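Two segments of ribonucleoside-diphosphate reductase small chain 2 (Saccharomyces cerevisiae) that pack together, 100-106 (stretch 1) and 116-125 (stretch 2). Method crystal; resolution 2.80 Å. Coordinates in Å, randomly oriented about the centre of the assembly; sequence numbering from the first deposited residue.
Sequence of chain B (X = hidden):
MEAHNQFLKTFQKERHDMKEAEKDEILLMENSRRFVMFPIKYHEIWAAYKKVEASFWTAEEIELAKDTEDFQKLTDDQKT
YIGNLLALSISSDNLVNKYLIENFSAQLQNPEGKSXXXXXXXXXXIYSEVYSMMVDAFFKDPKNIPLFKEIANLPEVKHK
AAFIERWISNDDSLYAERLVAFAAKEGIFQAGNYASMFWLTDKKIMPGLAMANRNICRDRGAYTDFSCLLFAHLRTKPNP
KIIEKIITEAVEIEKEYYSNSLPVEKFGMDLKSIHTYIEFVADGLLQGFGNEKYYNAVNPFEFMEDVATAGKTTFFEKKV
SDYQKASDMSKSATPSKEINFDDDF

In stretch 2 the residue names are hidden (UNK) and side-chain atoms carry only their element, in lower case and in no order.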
# COMPACT_ATOMS: atom_id res chain seq x y z
N LEU B 100 -14.01 2.87 -0.37
CA LEU B 100 -14.66 1.80 -1.12
C LEU B 100 -13.73 1.25 -2.19
O LEU B 100 -13.86 0.09 -2.60
CB LEU B 100 -15.96 2.29 -1.76
CG LEU B 100 -15.96 3.31 -2.89
CD1 LEU B 100 -17.38 3.44 -3.46
CD2 LEU B 100 -15.46 4.65 -2.39
N ILE B 101 -12.79 2.08 -2.64
CA ILE B 101 -11.79 1.68 -3.63
C ILE B 101 -11.13 0.39 -3.13
O ILE B 101 -10.69 -0.44 -3.91
CB ILE B 101 -10.70 2.77 -3.80
CG1 ILE B 101 -11.33 4.03 -4.39
CG2 ILE B 101 -9.59 2.28 -4.71
CD1 ILE B 101 -10.35 5.16 -4.65
N GLU B 102 -11.09 0.23 -1.81
CA GLU B 102 -10.52 -0.96 -1.18
C GLU B 102 -11.37 -2.20 -1.47
O GLU B 102 -10.84 -3.30 -1.68
CB GLU B 102 -10.45 -0.76 0.34
CG GLU B 102 -9.27 0.03 0.87
CD GLU B 102 -9.38 1.51 0.60
OE1 GLU B 102 -10.53 2.01 0.50
OE2 GLU B 102 -8.33 2.17 0.50
N ASN B 103 -12.69 -2.04 -1.46
CA ASN B 103 -13.58 -3.16 -1.72
C ASN B 103 -13.46 -3.64 -3.14
O ASN B 103 -13.42 -4.84 -3.38
CB ASN B 103 -15.04 -2.80 -1.43
CG ASN B 103 -15.31 -2.61 0.04
OD1 ASN B 103 -14.71 -3.28 0.88
ND2 ASN B 103 -16.22 -1.69 0.36
N PHE B 104 -13.42 -2.70 -4.07
CA PHE B 104 -13.29 -3.08 -5.47
C PHE B 104 -11.96 -3.80 -5.66
O PHE B 104 -11.88 -4.83 -6.35
CB PHE B 104 -13.35 -1.85 -6.37
CG PHE B 104 -14.74 -1.35 -6.61
CD1 PHE B 104 -15.41 -0.61 -5.63
CD2 PHE B 104 -15.40 -1.62 -7.80
CE1 PHE B 104 -16.72 -0.16 -5.84
CE2 PHE B 104 -16.69 -1.19 -8.02
CZ PHE B 104 -17.36 -0.45 -7.04
N SER B 105 -10.92 -3.28 -5.03
CA SER B 105 -9.59 -3.85 -5.12
C SER B 105 -9.53 -5.26 -4.53
O SER B 105 -8.75 -6.10 -4.98
CB SER B 105 -8.58 -2.94 -4.41
OG SER B 105 -7.26 -3.41 -4.55
N ALA B 106 -10.36 -5.50 -3.52
CA ALA B 106 -10.41 -6.79 -2.86
C ALA B 106 -11.11 -7.84 -3.73
O ALA B 106 -10.89 -9.04 -3.58
CB ALA B 106 -11.12 -6.65 -1.53
N UNK B 116 -2.95 -1.11 -9.66
CA UNK B 116 -3.59 0.10 -10.16
C UNK B 116 -4.38 0.77 -9.03
O UNK B 116 -4.31 1.98 -8.85
c UNK B 116 -5.22 1.00 -11.91
c UNK B 116 -6.36 3.36 -12.88
c UNK B 116 -4.53 -0.22 -11.34
c UNK B 116 -5.36 2.71 -13.60
c UNK B 116 -6.79 2.82 -11.68
c UNK B 116 -4.80 1.54 -13.12
c UNK B 116 -6.22 1.65 -11.20
N UNK B 117 -5.12 -0.05 -8.27
CA UNK B 117 -5.92 0.45 -7.16
C UNK B 117 -5.10 1.06 -6.03
O UNK B 117 -5.46 2.11 -5.50
c UNK B 117 -6.82 -0.67 -6.61
c UNK B 117 -9.92 0.16 -8.65
c UNK B 117 -8.09 -0.84 -7.43
o UNK B 117 -11.62 -1.19 -9.63
c UNK B 117 -10.44 -1.10 -8.92
c UNK B 117 -8.77 0.29 -7.91
c UNK B 117 -9.78 -2.23 -8.45
c UNK B 117 -8.61 -2.10 -7.71
N UNK B 118 -4.01 0.39 -5.67
CA UNK B 118 -3.16 0.90 -4.62
C UNK B 118 -2.62 2.27 -5.01
O UNK B 118 -2.36 3.12 -4.14
N UNK B 119 -2.46 2.48 -6.31
CA UNK B 119 -1.93 3.74 -6.81
C UNK B 119 -2.99 4.80 -6.75
O UNK B 119 -2.74 5.95 -6.38
c UNK B 119 -0.48 4.61 -8.67
c UNK B 119 0.09 6.68 -9.77
c UNK B 119 0.85 4.47 -8.30
c UNK B 119 -1.48 3.59 -8.25
c UNK B 119 1.79 5.43 -8.65
c UNK B 119 -0.86 5.71 -9.40
c UNK B 119 1.41 6.53 -9.39
N UNK B 120 -4.20 4.42 -7.14
CA UNK B 120 -5.31 5.34 -7.12
C UNK B 120 -5.57 5.89 -5.72
O UNK B 120 -5.59 7.09 -5.55
c UNK B 120 -8.97 4.83 -8.20
c UNK B 120 -6.56 4.67 -7.68
c UNK B 120 -7.77 5.54 -7.66
o UNK B 120 -10.10 5.27 -8.01
n UNK B 120 -8.74 3.72 -8.90
N UNK B 121 -5.74 5.03 -4.71
CA UNK B 121 -5.97 5.60 -3.39
C UNK B 121 -4.76 6.42 -2.97
O UNK B 121 -4.91 7.41 -2.26
c UNK B 121 -5.14 3.33 -0.29
c UNK B 121 -4.95 4.14 -1.58
c UNK B 121 -6.26 4.57 -2.23
c UNK B 121 -7.08 3.39 -2.73
N UNK B 122 -3.57 6.02 -3.39
CA UNK B 122 -2.37 6.77 -3.03
C UNK B 122 -2.44 8.21 -3.55
O UNK B 122 -2.13 9.16 -2.82
c UNK B 122 -1.12 6.07 -3.57
s UNK B 122 0.45 8.21 -4.46
c UNK B 122 0.20 6.82 -3.33
c UNK B 122 1.02 7.34 -5.95
N UNK B 123 -2.84 8.36 -4.81
CA UNK B 123 -2.99 9.67 -5.44
C UNK B 123 -4.13 10.50 -4.83
O UNK B 123 -4.07 11.72 -4.80
c UNK B 123 -3.25 9.51 -6.95
c UNK B 123 -2.04 9.12 -7.77
c UNK B 123 -1.08 11.71 -8.27
s UNK B 123 -0.58 10.18 -7.50
N UNK B 124 -5.17 9.82 -4.35
CA UNK B 124 -6.32 10.50 -3.76
C UNK B 124 -5.92 11.31 -2.56
O UNK B 124 -6.49 12.37 -2.31
c UNK B 124 -9.00 10.35 -5.09
c UNK B 124 -8.36 9.13 -4.46
o UNK B 124 -9.37 10.28 -6.28
o UNK B 124 -9.15 11.37 -4.39
c UNK B 124 -7.40 9.50 -3.35
N UNK B 125 -4.94 10.81 -1.81
CA UNK B 125 -4.46 11.51 -0.63
C UNK B 125 -3.70 12.76 -1.00
O UNK B 125 -3.71 13.74 -0.25
o UNK B 125 -5.57 9.73 1.22
c UNK B 125 -3.59 10.59 0.22
n UNK B 125 -3.80 8.32 1.09
c UNK B 125 -4.40 9.50 0.88

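Position 116 carries seven side-chain atoms, all carbon: one carbon and then a six-membered ring. Nothing of stretch 1 lies within reach. A carbon ring without a heteroatom is phenylalanine, so this is Phe116.

Position 117 has one carbon, a six-carbon ring and a single oxygen on the far end of that ring. The side chain points toward stretch 1 and settles among Ile101, Phe104 and Ser105. A ring with a terminal oxygen is tyrosine, Tyr117. Its CD2 lies 3.3 Å from Ser105 CA, and its CD1 lies 3.9 Å from Ile101 CG2. Its OH reaches 3.7 Å from Phe104 CB. The carbonyl oxygen of Ile101 sits over one face of the ring.

Position 118 has no side-chain atoms. It is Gly118. A CB here would point away from stretch 1, and nothing of that stretch lies within 5.5 Å of its ideal place.

Position 119 again shows one carbon and a six-carbon ring with no heteroatom. It is Phe119, buried but out of reach of stretch 1.

Position 120 has three carbons in line, the third carrying one oxygen and one nitrogen. The chain is extended and directed toward stretch 1, where it meets the tip of Ile101. An amide on a third carbon could be told from a carboxylate by its nitrogen, so this is Gln120. Its OE1 lies 3.4 Å from Ile101 CD1, a contact with a methyl group and not a hydrogen bond.

Position 121 has four carbons, forked at the first, with one arm two carbons long. It points toward stretch 1 and touches Ile101 and Glu102. Four carbons forked at the first, with one arm two carbons long, make it isoleucine, Ile121; leucine would fork at the second. Its CG2 packs 3.4 Å from Ile101 CG2, and its CD1 lies 3.5 Å from Glu102 OE2. The CB of Glu102 points away, but its chain bends so that the end comes nearer.

Position 122 is an unbranched chain of two carbons, a sulfur and one carbon. It touches nothing on stretch 1. It is Met122.

Position 123 has the same make-up and is likewise out of reach. It is Met123.

Position 124 has three carbons, the third carrying two oxygens. It points toward stretch 1 and only just meets Ile101. The two oxygens mark a carboxylate, so this is Glu124. Its CG lies 4.4 Å from Ile101 CD1, while both oxygens are hydrogen-bonded elsewhere in the structure.

Position 125 has two carbons, the second carrying one oxygen and one nitrogen. It does not reach stretch 1. It is Asn125.

The two helices run nearly antiparallel, at 173°, with axes 9.8 Å apart at closest approach. Tyr117, Gln120, Ile121 and Glu124 follow the three- and four-residue spacing that keeps one helix side facing stretch 1. Ile101 touches all four. Ser105 and Tyr117 bring the backbones nearest, CA to CA 6.0 Å. No hydrogen bond crosses, so packing holds this modest contact of 369 Å².

Stretch 2 116-125: FYGFQIMMEN
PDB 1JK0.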